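Local coordinates for protein aminopeptidase YwaD (Bacillus subtilis, PDB 6HC6) that releases N-terminal amino acids such as arginine, lysine and leucine from peptides by hydrolysis, as a secreted monomeric aminopeptidase with two zinc ions, at residues A[239-244]-A[309-314]; A[82-87]-A[276-281]; A[345-350]-A[384-389]; A[296-301]-A[373-378]; A[71-76]-A[226-231]. All coordinates share one frame; numbering follows the deposited sequence.

Contact 1 (A[239-244]-A[309-314])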
# COMPACT_ATOMS: atom_id res chain seq x y z
N ILE A 239 1.03 30.86 -16.16
CA ILE A 239 -0.38 30.53 -16.03
C ILE A 239 -0.78 30.79 -14.58
O ILE A 239 -0.13 30.29 -13.65
CB ILE A 239 -0.66 29.06 -16.41
CG1 ILE A 239 -0.09 28.72 -17.79
CG2 ILE A 239 -2.16 28.78 -16.34
CD1 ILE A 239 -0.98 29.12 -18.95
N LYS A 240 -1.85 31.56 -14.39
CA LYS A 240 -2.36 31.82 -13.05
C LYS A 240 -3.44 30.79 -12.70
O LYS A 240 -4.33 30.52 -13.51
CB LYS A 240 -2.90 33.24 -12.95
CG LYS A 240 -1.97 34.28 -13.56
CD LYS A 240 -2.73 35.36 -14.30
CE LYS A 240 -3.00 34.94 -15.74
NZ LYS A 240 -1.88 35.28 -16.67
N HIS A 241 -3.35 30.24 -11.50
CA HIS A 241 -4.26 29.20 -11.03
C HIS A 241 -4.45 28.05 -12.03
O HIS A 241 -5.57 27.74 -12.42
CB HIS A 241 -5.61 29.82 -10.67
CG HIS A 241 -5.55 30.82 -9.56
ND1 HIS A 241 -5.63 32.18 -9.77
CD2 HIS A 241 -5.42 30.65 -8.22
CE1 HIS A 241 -5.55 32.81 -8.62
NE2 HIS A 241 -5.42 31.91 -7.66
N PRO A 242 -3.37 27.39 -12.43
CA PRO A 242 -3.50 26.31 -13.42
C PRO A 242 -4.24 25.09 -12.87
O PRO A 242 -4.29 24.84 -11.66
CB PRO A 242 -2.04 25.95 -13.74
CG PRO A 242 -1.28 26.33 -12.51
CD PRO A 242 -1.98 27.57 -11.98
N ASP A 243 -4.82 24.32 -13.79
CA ASP A 243 -5.37 23.02 -13.44
C ASP A 243 -4.24 22.11 -12.95
O ASP A 243 -3.13 22.15 -13.48
CB ASP A 243 -6.07 22.39 -14.65
CG ASP A 243 -7.32 23.15 -15.07
OD1 ASP A 243 -7.91 23.85 -14.23
OD2 ASP A 243 -7.69 23.04 -16.26
N ILE A 244 -4.52 21.29 -11.94
CA ILE A 244 -3.52 20.43 -11.33
C ILE A 244 -3.73 18.99 -11.77
O ILE A 244 -4.85 18.47 -11.68
CB ILE A 244 -3.54 20.52 -9.80
CG1 ILE A 244 -3.29 21.94 -9.34
CG2 ILE A 244 -2.45 19.64 -9.21
CD1 ILE A 244 -3.82 22.20 -7.96
N SER A 309 -5.71 23.09 -0.11
CA SER A 309 -6.65 24.17 0.13
C SER A 309 -7.90 23.96 -0.72
O SER A 309 -7.90 23.21 -1.70
CB SER A 309 -6.02 25.52 -0.20
OG SER A 309 -5.75 25.64 -1.58
N GLU A 310 -8.98 24.66 -0.35
CA GLU A 310 -10.18 24.63 -1.18
C GLU A 310 -9.88 25.14 -2.58
O GLU A 310 -10.43 24.62 -3.57
CB GLU A 310 -11.30 25.46 -0.53
CG GLU A 310 -11.71 24.99 0.86
CD GLU A 310 -12.55 26.02 1.61
OE1 GLU A 310 -13.53 26.53 1.03
OE2 GLU A 310 -12.22 26.31 2.79
N LYS A 311 -8.99 26.13 -2.70
CA LYS A 311 -8.58 26.64 -4.00
C LYS A 311 -7.94 25.55 -4.84
O LYS A 311 -8.26 25.38 -6.02
CB LYS A 311 -7.60 27.79 -3.81
CG LYS A 311 -8.18 29.17 -4.06
CD LYS A 311 -7.22 30.23 -3.55
CE LYS A 311 -7.16 31.42 -4.48
NZ LYS A 311 -6.14 32.42 -4.05
N GLU A 312 -6.99 24.81 -4.25
CA GLU A 312 -6.33 23.72 -4.96
C GLU A 312 -7.31 22.61 -5.34
O GLU A 312 -7.18 22.00 -6.41
CB GLU A 312 -5.21 23.14 -4.10
CG GLU A 312 -4.00 24.03 -3.92
CD GLU A 312 -3.04 23.45 -2.90
OE1 GLU A 312 -1.93 23.04 -3.29
OE2 GLU A 312 -3.42 23.38 -1.71
N LEU A 313 -8.27 22.32 -4.46
CA LEU A 313 -9.26 21.30 -4.78
C LEU A 313 -10.08 21.70 -6.00
O LEU A 313 -10.33 20.87 -6.88
CB LEU A 313 -10.18 21.05 -3.58
CG LEU A 313 -9.52 20.38 -2.37
CD1 LEU A 313 -10.50 20.30 -1.21
CD2 LEU A 313 -9.02 18.99 -2.75
N LYS A 314 -10.50 22.96 -6.07
CA LYS A 314 -11.24 23.41 -7.25
C LYS A 314 -10.41 23.30 -8.51
O LYS A 314 -10.94 22.99 -9.59
CB LYS A 314 -11.72 24.85 -7.05
CG LYS A 314 -12.65 25.01 -5.86
CD LYS A 314 -13.69 23.91 -5.81
CE LYS A 314 -14.32 23.79 -4.43
NZ LYS A 314 -13.36 23.24 -3.43
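The imidazole of His241 is met by the far end of Lys311: Lys311 CE lies 3.7 Å from His241 NE2 and comes in at a slant, over neither the face of the ring nor its edge. Lys311 NZ is equally close to that nitrogen, but the pair makes no hydrogen bond. A second flat group, the carboxylate of Glu312, turns back on its own helix. Its OE2 accepts from Ser309 N at 2.8 Å, met on the anti side and 18° out of the carboxylate plane, while OE1 makes a salt bridge to Arg287 on strand 285-291. Glu312 N donates in return to Ser309 OG at 3.1 Å, so Ser309 and Glu312 form a capping box at the start of helix 310-315. This helix leads directly into strand 316-322, which lies beside strand 244-250 in the mixed sheet of the M28 peptidase domain. Ile244 opens the latter strand, and its backbone pairs with Arg315 and Glu317. Its CG1 branch stands anti to the carbonyl carbon (chi1 -59°) and carries CD1 onto the first turn of the helix, 3.7 Å from Glu312 O and 4.2 Å from Glu312 CB. Ile244 is buried here, whereas His241 and Lys311 are exposed. On the exposed flank of the helix, Lys314 NZ folds back to Glu310 O at 3.2 Å, on the opposite face of that carbonyl from Lys314 N.

Contact 2 (A[82-87]-A[276-281])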
# COMPACT_ATOMS: atom_id res chain seq x y z
N LYS A 82 16.83 16.38 -9.60
CA LYS A 82 17.58 16.25 -10.85
C LYS A 82 16.70 16.58 -12.05
O LYS A 82 17.21 17.02 -13.08
CB LYS A 82 18.14 14.84 -11.00
CG LYS A 82 19.42 14.58 -10.26
CD LYS A 82 20.23 13.53 -10.99
CE LYS A 82 20.33 13.88 -12.48
NZ LYS A 82 21.47 13.21 -13.16
N LEU A 83 15.39 16.37 -11.93
CA LEU A 83 14.44 16.52 -13.02
C LEU A 83 13.82 17.91 -13.10
O LEU A 83 12.74 18.06 -13.67
CB LEU A 83 13.33 15.47 -12.87
CG LEU A 83 13.80 14.03 -12.79
CD1 LEU A 83 12.61 13.07 -12.74
CD2 LEU A 83 14.70 13.73 -13.97
N LYS A 84 14.49 18.93 -12.56
CA LYS A 84 14.00 20.31 -12.61
C LYS A 84 12.66 20.47 -11.89
O LYS A 84 11.88 21.37 -12.22
CB LYS A 84 13.89 20.82 -14.05
CG LYS A 84 15.21 20.95 -14.80
CD LYS A 84 14.99 21.33 -16.27
CE LYS A 84 14.66 22.81 -16.45
NZ LYS A 84 15.86 23.69 -16.36
N LEU A 85 12.38 19.62 -10.91
CA LEU A 85 11.14 19.71 -10.15
C LEU A 85 11.35 20.53 -8.88
O LEU A 85 12.40 20.47 -8.25
CB LEU A 85 10.63 18.32 -9.77
CG LEU A 85 10.15 17.43 -10.91
CD1 LEU A 85 9.79 16.06 -10.40
CD2 LEU A 85 8.98 18.07 -11.64
N ASP A 86 10.33 21.31 -8.52
CA ASP A 86 10.28 21.99 -7.23
C ASP A 86 9.81 20.99 -6.18
O ASP A 86 8.64 20.59 -6.18
CB ASP A 86 9.36 23.20 -7.30
CG ASP A 86 9.32 23.98 -6.00
OD1 ASP A 86 10.40 24.26 -5.45
OD2 ASP A 86 8.20 24.30 -5.54
N VAL A 87 10.70 20.60 -5.27
CA VAL A 87 10.49 19.43 -4.42
C VAL A 87 10.29 19.88 -2.98
O VAL A 87 11.07 20.71 -2.47
CB VAL A 87 11.68 18.46 -4.53
CG1 VAL A 87 11.49 17.30 -3.59
CG2 VAL A 87 11.84 17.97 -5.95
N VAL A 276 10.56 12.01 -18.47
CA VAL A 276 10.09 12.19 -19.84
C VAL A 276 9.35 13.51 -20.00
O VAL A 276 9.54 14.24 -20.97
CB VAL A 276 9.21 11.01 -20.27
CG1 VAL A 276 8.61 11.30 -21.66
CG2 VAL A 276 10.03 9.74 -20.31
N LEU A 277 8.46 13.82 -19.05
CA LEU A 277 7.60 14.99 -19.15
C LEU A 277 8.33 16.28 -18.79
O LEU A 277 7.77 17.36 -19.02
CB LEU A 277 6.39 14.81 -18.24
CG LEU A 277 5.53 13.62 -18.66
CD1 LEU A 277 4.37 13.46 -17.70
CD2 LEU A 277 5.03 13.85 -20.07
N LYS A 278 9.54 16.18 -18.25
CA LYS A 278 10.32 17.37 -17.90
C LYS A 278 10.40 18.35 -19.06
O LYS A 278 10.21 19.55 -18.88
CB LYS A 278 11.71 16.94 -17.44
CG LYS A 278 12.71 18.05 -17.23
CD LYS A 278 14.13 17.49 -17.10
CE LYS A 278 14.48 16.58 -18.27
NZ LYS A 278 15.96 16.45 -18.46
N SER A 279 10.65 17.84 -20.27
CA SER A 279 10.84 18.67 -21.45
C SER A 279 9.58 18.78 -22.31
O SER A 279 9.67 18.95 -23.53
CB SER A 279 12.00 18.14 -22.28
OG SER A 279 11.71 16.84 -22.78
N VAL A 280 8.40 18.68 -21.69
CA VAL A 280 7.12 18.76 -22.40
C VAL A 280 6.41 20.04 -21.95
O VAL A 280 6.06 20.16 -20.77
CB VAL A 280 6.24 17.53 -22.13
CG1 VAL A 280 4.86 17.75 -22.74
CG2 VAL A 280 6.88 16.28 -22.69
N PRO A 281 6.15 20.99 -22.84
CA PRO A 281 5.42 22.19 -22.44
C PRO A 281 3.98 21.87 -22.05
O PRO A 281 3.31 21.05 -22.68
CB PRO A 281 5.48 23.08 -23.69
CG PRO A 281 6.63 22.53 -24.50
CD PRO A 281 6.61 21.05 -24.23
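Lys84 and Lys278 lay their aliphatic chains across each other at about a right angle, with Lys84 CD 4.0 Å from Lys278 CD. Both chains are bent, Lys84 at its third and fourth torsions and Lys278 at its third, and their ammonium groups diverge: Lys84 NZ and Lys278 NZ end 7.5 Å apart. The methylenes pack while the ammonium groups stay apart on the exposed surface, which probably limits the repulsion between the two charges. Lys278 also passes along the backbone carbonyl of Leu83, with Lys278 CG 3.6 Å and Lys278 CD 3.7 Å from Leu83 O. With CG anti to the backbone N (chi1 172°), Lys278 extends from its turn toward the 82-87 segment. Lys84, in a left-handed backbone conformation (phi 62°, psi 27°), starts toward the turn and then leads its ammonium group away. A bound acetate, probably from the crystallisation liquor, lies close to the side chain of Lys278.

The contact joins two chain reversals at one end of the peptidase domain. Segment 82-87 links helix 67-82 to strand 86-93, and Leu83 itself touches Ala274 and Arg275 on helix 260-277. A type I turn spans Leu277 to Val280, and Lys234 of strand 226-234 donates to the carbonyls of Lys278 and Val280 there.

Contact 3 (A[345-350]-A[384-389])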
# COMPACT_ATOMS: atom_id res chain seq x y z
N ASN A 345 -14.04 7.98 -15.84
CA ASN A 345 -13.78 9.36 -15.45
C ASN A 345 -12.67 9.88 -16.35
O ASN A 345 -12.27 9.22 -17.31
CB ASN A 345 -13.47 9.47 -13.95
CG ASN A 345 -12.24 8.68 -13.54
OD1 ASN A 345 -11.33 8.48 -14.34
ND2 ASN A 345 -12.20 8.26 -12.27
N TYR A 346 -12.16 11.08 -16.04
CA TYR A 346 -11.15 11.68 -16.90
C TYR A 346 -9.91 10.81 -17.05
O TYR A 346 -9.28 10.82 -18.12
CB TYR A 346 -10.78 13.07 -16.37
CG TYR A 346 -11.78 14.14 -16.74
CD1 TYR A 346 -12.67 13.96 -17.79
CD2 TYR A 346 -11.82 15.34 -16.05
CE1 TYR A 346 -13.58 14.96 -18.15
CE2 TYR A 346 -12.73 16.35 -16.40
CZ TYR A 346 -13.61 16.14 -17.44
OH TYR A 346 -14.52 17.12 -17.80
N VAL A 347 -9.53 10.06 -16.00
CA VAL A 347 -8.36 9.18 -16.10
C VAL A 347 -8.61 8.08 -17.13
O VAL A 347 -7.76 7.78 -17.98
CB VAL A 347 -8.02 8.55 -14.74
CG1 VAL A 347 -6.73 7.77 -14.83
CG2 VAL A 347 -7.94 9.59 -13.66
N TRP A 348 -9.78 7.44 -17.05
CA TRP A 348 -10.10 6.40 -18.02
C TRP A 348 -10.15 6.98 -19.44
O TRP A 348 -9.60 6.38 -20.37
CB TRP A 348 -11.42 5.73 -17.66
CG TRP A 348 -11.84 4.75 -18.69
CD1 TRP A 348 -12.95 4.82 -19.49
CD2 TRP A 348 -11.14 3.56 -19.08
NE1 TRP A 348 -12.99 3.75 -20.34
CE2 TRP A 348 -11.89 2.95 -20.11
CE3 TRP A 348 -9.96 2.94 -18.65
CZ2 TRP A 348 -11.50 1.77 -20.72
CZ3 TRP A 348 -9.57 1.75 -19.26
CH2 TRP A 348 -10.35 1.18 -20.28
N GLU A 349 -10.79 8.14 -19.61
CA GLU A 349 -10.89 8.74 -20.94
C GLU A 349 -9.51 8.92 -21.55
O GLU A 349 -9.26 8.52 -22.70
CB GLU A 349 -11.62 10.07 -20.87
CG GLU A 349 -13.09 9.96 -20.51
CD GLU A 349 -13.79 11.31 -20.46
OE1 GLU A 349 -13.36 12.22 -21.21
OE2 GLU A 349 -14.76 11.47 -19.69
N SER A 350 -8.58 9.50 -20.79
CA SER A 350 -7.24 9.74 -21.32
C SER A 350 -6.50 8.43 -21.57
O SER A 350 -5.74 8.32 -22.53
CB SER A 350 -6.45 10.62 -20.36
OG SER A 350 -6.91 11.95 -20.44
N ALA A 384 -7.64 7.28 -10.66
CA ALA A 384 -7.62 5.86 -10.90
C ALA A 384 -6.27 5.29 -10.53
O ALA A 384 -5.32 5.97 -10.45
CB ALA A 384 -7.90 5.54 -12.32
N ASN A 385 -6.26 3.99 -10.34
CA ASN A 385 -5.07 3.24 -10.02
C ASN A 385 -4.74 2.25 -11.14
O ASN A 385 -5.57 1.54 -11.50
CB ASN A 385 -5.26 2.49 -8.72
CG ASN A 385 -4.05 1.72 -8.32
OD1 ASN A 385 -2.98 2.16 -8.47
ND2 ASN A 385 -4.28 0.56 -7.81
N PHE A 386 -3.52 2.25 -11.64
CA PHE A 386 -3.07 1.38 -12.69
C PHE A 386 -2.32 0.18 -12.08
O PHE A 386 -1.42 0.36 -11.34
CB PHE A 386 -2.17 2.11 -13.67
CG PHE A 386 -2.84 3.23 -14.41
CD1 PHE A 386 -3.04 4.43 -13.82
CD2 PHE A 386 -3.26 3.08 -15.69
CE1 PHE A 386 -3.65 5.46 -14.47
CE2 PHE A 386 -3.87 4.09 -16.36
CZ PHE A 386 -4.06 5.28 -15.76
N ILE A 387 -2.67 -1.02 -12.52
CA ILE A 387 -2.09 -2.24 -11.94
C ILE A 387 -2.28 -3.39 -12.93
O ILE A 387 -3.31 -3.48 -13.59
CB ILE A 387 -2.73 -2.53 -10.56
CG1 ILE A 387 -2.23 -3.85 -9.97
CG2 ILE A 387 -4.24 -2.53 -10.67
CD1 ILE A 387 -2.69 -4.06 -8.52
N TRP A 388 -1.26 -4.26 -13.04
CA TRP A 388 -1.41 -5.44 -13.88
C TRP A 388 -2.22 -6.50 -13.16
O TRP A 388 -2.14 -6.64 -11.93
CB TRP A 388 -0.06 -6.05 -14.28
CG TRP A 388 0.80 -5.22 -15.16
CD1 TRP A 388 1.91 -4.50 -14.79
CD2 TRP A 388 0.66 -5.04 -16.57
NE1 TRP A 388 2.46 -3.87 -15.89
CE2 TRP A 388 1.71 -4.18 -16.99
CE3 TRP A 388 -0.25 -5.51 -17.52
CZ2 TRP A 388 1.87 -3.80 -18.33
CZ3 TRP A 388 -0.09 -5.12 -18.85
CH2 TRP A 388 0.96 -4.28 -19.23
N GLY A 389 -2.98 -7.27 -13.93
CA GLY A 389 -3.77 -8.34 -13.34
C GLY A 389 -4.00 -9.46 -14.32
O GLY A 389 -3.85 -9.30 -15.53
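Val347 meets the side chains of the strand mainly through one methyl: its CG1 sits 3.6 Å from Ala384 CB and 3.8 Å from Phe386 CZ. With CG1 anti to the backbone N (chi1 -174°), this branch reaches between the small alanine and the rim atoms of the larger ring, which it approaches obliquely. The other methyl, Val347 CG2, lies 3.8 Å from Ala384 N, and both branches of the valine thus rest near Ala384. All three residues are buried. Val347 also touches Val318 and Phe320 of the neighbouring strand 316-322, and Phe386 packs on Phe320 and Leu322 of that strand as well as on Leu421 and Val422 of helix 412-430. The contact is a helix-on-sheet interface of the M28 alpha/beta fold, the first turn of helix 346-358 packing through Val347 on strands 382-389 and 316-322. Asn345 fixes the beginning of the helix as its N-cap: OD1 accepts from Trp348 N at 3.3 Å, with a C=O...donor angle of 160° and the donor tilted 17° from the carbonyl plane, and only weakly from Val347 N. The amide ND2 of the same Asn345 donates to Ser383 O, and Tyr346 N bonds to Asp382 OD2, tying the helix start to the residues just before Ala384. Farther along the strand, the backbone of Phe386 pairs with Asn321 and with Asp323, a zinc ligand whose side chain is about 7 Å from that of Phe386.

Contact 4 (A[296-301]-A[373-378])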
# COMPACT_ATOMS: atom_id res chain seq x y z
N LEU A 296 -0.32 1.27 5.60
CA LEU A 296 -1.03 1.41 6.86
C LEU A 296 -2.44 1.94 6.68
O LEU A 296 -3.13 2.18 7.68
CB LEU A 296 -0.25 2.33 7.80
CG LEU A 296 1.11 1.82 8.25
CD1 LEU A 296 1.71 2.85 9.20
CD2 LEU A 296 0.92 0.49 8.99
N GLY A 297 -2.88 2.16 5.44
CA GLY A 297 -4.22 2.66 5.21
C GLY A 297 -4.23 4.01 4.52
O GLY A 297 -5.01 4.90 4.89
N LEU A 298 -3.38 4.18 3.50
CA LEU A 298 -3.37 5.39 2.69
C LEU A 298 -3.02 6.62 3.52
O LEU A 298 -3.56 7.69 3.30
CB LEU A 298 -4.73 5.60 1.99
CG LEU A 298 -5.39 4.36 1.41
CD1 LEU A 298 -6.66 4.72 0.63
CD2 LEU A 298 -4.38 3.61 0.52
N LEU A 299 -2.11 6.46 4.49
CA LEU A 299 -1.93 7.56 5.44
C LEU A 299 -1.29 8.78 4.79
O LEU A 299 -1.62 9.92 5.16
CB LEU A 299 -1.09 7.10 6.63
CG LEU A 299 -1.74 5.99 7.45
CD1 LEU A 299 -0.94 5.76 8.73
CD2 LEU A 299 -3.20 6.32 7.78
N GLY A 300 -0.39 8.57 3.84
CA GLY A 300 0.27 9.69 3.20
C GLY A 300 -0.62 10.42 2.22
O GLY A 300 -0.66 11.65 2.22
N SER A 301 -1.34 9.67 1.38
CA SER A 301 -2.25 10.35 0.45
C SER A 301 -3.42 10.99 1.19
O SER A 301 -3.88 12.07 0.80
CB SER A 301 -2.73 9.37 -0.62
OG SER A 301 -3.31 8.23 -0.03
N HIS A 373 -5.18 6.50 -5.00
CA HIS A 373 -6.20 7.24 -5.73
C HIS A 373 -7.45 7.48 -4.89
O HIS A 373 -8.26 8.34 -5.24
CB HIS A 373 -6.59 6.49 -7.00
CG HIS A 373 -7.20 5.15 -6.74
ND1 HIS A 373 -6.55 4.15 -6.04
CD2 HIS A 373 -8.40 4.62 -7.10
CE1 HIS A 373 -7.32 3.08 -5.97
NE2 HIS A 373 -8.45 3.35 -6.60
N VAL A 374 -7.61 6.75 -3.80
CA VAL A 374 -8.89 6.76 -3.10
C VAL A 374 -9.11 8.10 -2.41
O VAL A 374 -10.21 8.65 -2.53
CB VAL A 374 -9.00 5.59 -2.10
CG1 VAL A 374 -10.23 5.76 -1.20
CG2 VAL A 374 -9.08 4.26 -2.85
N PRO A 375 -8.14 8.68 -1.69
CA PRO A 375 -8.39 10.01 -1.10
C PRO A 375 -8.70 11.07 -2.14
O PRO A 375 -9.49 11.99 -1.86
CB PRO A 375 -7.09 10.31 -0.35
CG PRO A 375 -6.57 8.97 0.01
CD PRO A 375 -6.90 8.09 -1.16
N PHE A 376 -8.10 10.98 -3.33
CA PHE A 376 -8.45 11.93 -4.39
C PHE A 376 -9.90 11.76 -4.80
O PHE A 376 -10.65 12.74 -4.91
CB PHE A 376 -7.52 11.73 -5.59
CG PHE A 376 -6.14 12.24 -5.36
CD1 PHE A 376 -5.83 13.58 -5.60
CD2 PHE A 376 -5.15 11.40 -4.86
CE1 PHE A 376 -4.56 14.06 -5.38
CE2 PHE A 376 -3.87 11.88 -4.63
CZ PHE A 376 -3.57 13.22 -4.90
N HIS A 377 -10.33 10.51 -4.99
CA HIS A 377 -11.72 10.24 -5.36
C HIS A 377 -12.68 10.75 -4.29
O HIS A 377 -13.73 11.33 -4.61
CB HIS A 377 -11.92 8.74 -5.60
CG HIS A 377 -13.29 8.38 -6.07
ND1 HIS A 377 -13.56 8.05 -7.38
CD2 HIS A 377 -14.47 8.31 -5.41
CE1 HIS A 377 -14.85 7.80 -7.51
NE2 HIS A 377 -15.43 7.94 -6.32
N GLU A 378 -12.33 10.54 -3.02
CA GLU A 378 -13.20 10.99 -1.93
C GLU A 378 -13.34 12.51 -1.92
O GLU A 378 -14.39 13.02 -1.51
CB GLU A 378 -12.65 10.51 -0.59
CG GLU A 378 -12.77 9.01 -0.38
CD GLU A 378 -12.11 8.56 0.91
OE1 GLU A 378 -10.92 8.88 1.11
OE2 GLU A 378 -12.79 7.90 1.72
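Leu298 and Ser301, at the start of helix 299-306, pack against helix 373-378 inside the M28 peptidase fold; Leu298 follows the zinc ligand Glu295 by three residues. The apolar part of the contact gathers on one methyl. Leu298 CD1 lies 3.7 Å from Val374 CB, the two side chains crossing at about a right angle, and 3.8 Å from Pro375 CD. The CB of Leu298 points toward helix 373-378. Val374, from its own helix, also sets CG2 over one face of the His373 ring, offset toward the rim.

Polar atoms meet the proline ring without bonding to it. Pro375 CB is 3.8 Å from Ser301 O, so the ring fits between the Ser301 backbone and the Leu298 methyl. An alanine in place of Pro375 removes CG and CD, and would probably open a gap between Leu298 CD1 and the Ser301 hydroxyl. That hydroxyl has its polar partner elsewhere: Ser301 OG is hydrogen-bonded to Asp372 OD2, just before the second segment. Held between the backbone N and the carbonyl carbon of its own residue (chi1 55°), Ser301 OG comes to 3.3 Å from Pro375 CG.

Contact 5 (A[71-76]-A[226-231])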
# COMPACT_ATOMS: atom_id res chain seq x y z
N LYS A 71 15.24 6.78 4.31
CA LYS A 71 16.31 6.73 3.31
C LYS A 71 15.74 6.78 1.91
O LYS A 71 16.27 7.47 1.03
CB LYS A 71 17.13 5.45 3.51
CG LYS A 71 18.49 5.44 2.85
CD LYS A 71 19.47 4.60 3.67
CE LYS A 71 20.83 4.52 3.01
NZ LYS A 71 20.84 3.52 1.89
N SER A 72 14.63 6.06 1.68
CA SER A 72 13.99 6.06 0.37
C SER A 72 13.47 7.45 0.01
O SER A 72 13.55 7.87 -1.15
CB SER A 72 12.85 5.05 0.34
OG SER A 72 13.32 3.77 0.67
N ALA A 73 12.92 8.16 1.00
CA ALA A 73 12.43 9.51 0.74
C ALA A 73 13.56 10.43 0.30
O ALA A 73 13.39 11.24 -0.62
CB ALA A 73 11.74 10.07 1.99
N LEU A 74 14.72 10.32 0.95
CA LEU A 74 15.89 11.09 0.53
C LEU A 74 16.27 10.76 -0.91
O LEU A 74 16.64 11.65 -1.68
CB LEU A 74 17.07 10.81 1.46
CG LEU A 74 16.94 11.19 2.94
CD1 LEU A 74 18.26 10.94 3.68
CD2 LEU A 74 16.52 12.64 3.07
N LEU A 75 16.23 9.48 -1.27
CA LEU A 75 16.60 9.09 -2.63
C LEU A 75 15.61 9.65 -3.64
O LEU A 75 16.01 10.15 -4.70
CB LEU A 75 16.67 7.57 -2.73
CG LEU A 75 16.66 6.98 -4.13
CD1 LEU A 75 17.98 7.24 -4.83
CD2 LEU A 75 16.39 5.49 -4.03
N ILE A 76 14.32 9.58 -3.33
CA ILE A 76 13.30 10.05 -4.26
C ILE A 76 13.38 11.56 -4.42
O ILE A 76 13.29 12.09 -5.53
CB ILE A 76 11.91 9.60 -3.80
CG1 ILE A 76 11.80 8.09 -3.86
CG2 ILE A 76 10.81 10.26 -4.64
CD1 ILE A 76 10.73 7.53 -2.94
N THR A 226 6.76 8.72 12.35
CA THR A 226 6.40 9.68 11.32
C THR A 226 6.75 9.10 9.95
O THR A 226 7.64 8.26 9.82
CB THR A 226 7.14 11.01 11.48
OG1 THR A 226 8.54 10.81 11.31
CG2 THR A 226 6.88 11.60 12.86
N SER A 227 6.02 9.55 8.94
CA SER A 227 6.36 9.22 7.57
C SER A 227 6.41 10.51 6.77
O SER A 227 6.34 11.60 7.35
CB SER A 227 5.36 8.23 6.98
OG SER A 227 5.76 7.82 5.68
N GLN A 228 6.52 10.42 5.45
CA GLN A 228 6.58 11.64 4.68
C GLN A 228 6.18 11.36 3.24
O GLN A 228 6.28 10.23 2.75
CB GLN A 228 7.97 12.28 4.73
CG GLN A 228 9.11 11.34 4.38
CD GLN A 228 9.37 10.32 5.47
OE1 GLN A 228 9.40 10.66 6.66
NE2 GLN A 228 9.50 9.06 5.08
N ASN A 229 5.72 12.41 2.58
CA ASN A 229 5.45 12.40 1.15
C ASN A 229 6.51 13.27 0.48
O ASN A 229 7.01 14.23 1.07
CB ASN A 229 4.06 12.97 0.84
CG ASN A 229 2.95 12.22 1.55
OD1 ASN A 229 2.99 11.00 1.66
ND2 ASN A 229 1.96 12.95 2.04
N ILE A 230 6.86 12.91 -0.74
CA ILE A 230 7.82 13.68 -1.53
C ILE A 230 7.09 14.21 -2.75
O ILE A 230 6.59 13.43 -3.57
CB ILE A 230 9.04 12.83 -1.93
CG1 ILE A 230 9.68 12.22 -0.69
CG2 ILE A 230 10.06 13.70 -2.67
CD1 ILE A 230 9.26 10.83 -0.41
N ILE A 231 7.01 15.53 -2.85
CA ILE A 231 6.20 16.19 -3.86
C ILE A 231 7.12 16.97 -4.77
O ILE A 231 7.80 17.91 -4.32
CB ILE A 231 5.16 17.12 -3.22
CG1 ILE A 231 4.35 16.36 -2.16
CG2 ILE A 231 4.29 17.73 -4.31
CD1 ILE A 231 3.87 17.27 -1.03
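Ile230 packs tightly against one turn of helix 67-82, with CD1 3.5 Å from Ala73 CB and CG1 3.8 Å from Ala73 O. The small alanine lets the isoleucine come this close to the helix backbone. The second torsion of Ile230 is strained away from a staggered position (chi2 97°), which swings CD1 against Ala73. One turn further on, Ile76 CG2 meets Ile230 CG2 at 4.0 Å, the two side chains crossing at about a right angle. Tyr251 also touches Ala73, Ile76 and Ile230. An alanine in place of Ile230 removes CG1, CG2 and CD1, and would probably open a gap beside Ala73 CB and leave Ile76 CG2 without its mate.

Toward Gln228 the contact is looser. Its CG is 3.8 Å and its NE2 3.9 Å from Ala73 CB, and its polar end is engaged elsewhere, OE1 being hydrogen-bonded to Lys70 NZ. On the far side of the helix, Lys71 and Leu74 point away from the strand and are exposed.

The axes of segments 71-76 and 226-231 approach to 8.8 Å and run nearly parallel, 9° apart. A helix packed along a strand of the central mixed sheet fits the alpha/beta architecture of M28 peptidases, here at strand 226-234, next to the outermost strand 86-93.

Contacts 2 and 5 meet where strands 86-93 and 226-234 lie side by side: Val87 CG1 is 4.0 Å from Ile230 CG2. Contact 5 joins contact 4 through a probable hydrogen bond, Asn229 ND2 to Gly300 O at 2.9 Å. Contact 4 in turn abuts contact 3, with His373 ND1 packed 3.4 Å from Asn385 CB. Contact 1 touches none of the others; its nearest atoms are about 7 Å from those of contact 4, although helices 299-306 and 310-315 are consecutive. Of contacts 3, 4 and 5, contact 4 comes nearest to a bound zinc ion, about 8 Å from the Leu298 side chain, against about 11 Å for the side chain of Phe386 and about 13 Å for that of Ile76.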